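Local coordinates for cyclic nucleotide-binding protein (Brucella abortus biovar 1, PDB 5D1I), which is of unknown function but has a cyclic nucleotide-binding domain and may act as a DNA-binding transcription factor, at residues 82-85 with 86-90. Sequence-based numbering, arbitrary orientation.
Sequences RPVG and PGAIL
Val-84 and Ala-88 meet on the inner side of the bend that carries the chain out of one strand and into the next. The methyl of Ala-88 sits against the branch point of the valine, CB to CB 3.7 Å, while CG1 of Val-84 lies a little farther from Ala-88 CB, at 4.1 Å. CG1 stands anti to the carbonyl carbon of its own residue (chi1 -76°), which leaves CG2 between the backbone N and the carbonyl carbon, from where it reaches CD2 of Leu-90 at a looser 4.5 Å. Ala-88 is thus met by CB and CG1 of Val-84, Leu-90 by CG2.

Next to this apolar pair the bend is locked by a single backbone hydrogen bond: Ala-88 N donates to Gly-85 O over 3.0 Å, nearly straight at 161°. It closes a type II beta turn with Pro-86 and Gly-87 at its corners. The ring of Pro-86 holds phi negative, which suits the first corner of the turn; Gly-87 takes the positive phi (96°) of the second, a backbone shape glycine adopts readily. Ala-88 CB also rests 3.3 Å from Gly-85 O, on the inside of the turn.

The packing therefore lies on the concave side. On the outer side, Pro-86 is directed away from the valine cluster and is exposed to solvent.

The turn carries the chain between the two sheets of the beta barrel. Val-84, ending strand 77-84, packs on Ile-68 and Leu-70 of strand 68-74 and on Ile-63, whereas Gly-87 and Ala-88 bond through their backbones to Ile-63. Leu-90 then pairs with Tyr-61 as strand 89-90 runs antiparallel to strand 56-63.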
loop_
_atom_site.group_PDB
_atom_site.type_symbol
_atom_site.label_atom_id
_atom_site.label_comp_id
_atom_site.label_asym_id
_atom_site.label_seq_id
_atom_site.Cartn_x
_atom_site.Cartn_y
_atom_site.Cartn_z
ATOM N N ARG A 82 15.324 5.946 -4.707
ATOM C CA ARG A 82 14.887 6.604 -3.481
ATOM C C ARG A 82 14.927 5.600 -2.331
ATOM O O ARG A 82 14.944 4.395 -2.568
ATOM C CB ARG A 82 13.471 7.164 -3.641
ATOM C CG ARG A 82 12.410 6.076 -3.730
ATOM C CD ARG A 82 11.004 6.633 -3.876
ATOM N NE ARG A 82 10.024 5.688 -3.347
ATOM C CZ ARG A 82 9.495 4.695 -4.051
ATOM N NH1 ARG A 82 9.844 4.523 -5.316
ATOM N NH2 ARG A 82 8.622 3.874 -3.487
ATOM N N PRO A 83 14.948 6.088 -1.083
ATOM C CA PRO A 83 14.844 5.172 0.061
ATOM C C PRO A 83 13.393 4.876 0.449
ATOM O O PRO A 83 12.518 5.709 0.219
ATOM C CB PRO A 83 15.558 5.934 1.177
ATOM C CG PRO A 83 15.322 7.366 0.843
ATOM C CD PRO A 83 15.332 7.449 -0.666
ATOM N N VAL A 84 13.141 3.700 1.017
ATOM C CA VAL A 84 11.822 3.385 1.565
ATOM C C VAL A 84 11.945 2.917 3.011
ATOM O O VAL A 84 12.959 2.333 3.401
ATOM C CB VAL A 84 11.088 2.309 0.737
ATOM C CG1 VAL A 84 10.550 2.911 -0.554
ATOM C CG2 VAL A 84 12.004 1.117 0.454
ATOM N N GLY A 85 10.910 3.180 3.803
ATOM C CA GLY A 85 10.934 2.861 5.219
ATOM C C GLY A 85 9.670 2.159 5.674
ATOM O O GLY A 85 8.947 1.602 4.853
ATOM N N PRO A 86 9.398 2.188 6.987
ATOM C CA PRO A 86 8.252 1.495 7.587
ATOM C C PRO A 86 6.955 1.713 6.812
ATOM O O PRO A 86 6.624 2.846 6.454
ATOM C CB PRO A 86 8.167 2.113 8.984
ATOM C CG PRO A 86 9.582 2.480 9.304
ATOM C CD PRO A 86 10.181 2.933 7.988
ATOM N N GLY A 87 6.251 0.624 6.524
ATOM C CA GLY A 87 4.985 0.705 5.824
ATOM C C GLY A 87 5.083 0.480 4.330
ATOM O O GLY A 87 4.091 0.143 3.689
ATOM N N ALA A 88 6.271 0.667 3.762
ATOM C CA ALA A 88 6.435 0.486 2.322
ATOM C C ALA A 88 6.284 -0.980 1.965
ATOM O O ALA A 88 6.729 -1.854 2.707
ATOM C CB ALA A 88 7.795 1.016 1.853
ATOM N N ILE A 89 5.645 -1.251 0.833
ATOM C CA ILE A 89 5.538 -2.614 0.350
ATOM C C ILE A 89 6.272 -2.753 -0.977
ATOM O O ILE A 89 6.182 -1.886 -1.852
ATOM C CB ILE A 89 4.064 -3.067 0.198
ATOM C CG1 ILE A 89 4.000 -4.523 -0.259
ATOM C CG2 ILE A 89 3.299 -2.173 -0.773
ATOM C CD1 ILE A 89 2.621 -5.126 -0.154
ATOM N N LEU A 90 7.028 -3.835 -1.105
ATOM C CA LEU A 90 7.750 -4.121 -2.330
ATOM C C LEU A 90 7.223 -5.410 -2.955
ATOM O O LEU A 90 7.211 -6.455 -2.310
ATOM C CB LEU A 90 9.249 -4.238 -2.052
ATOM C CG LEU A 90 9.903 -3.071 -1.311
ATOM C CD1 LEU A 90 11.380 -3.356 -1.078
ATOM C CD2 LEU A 90 9.717 -1.773 -2.086
#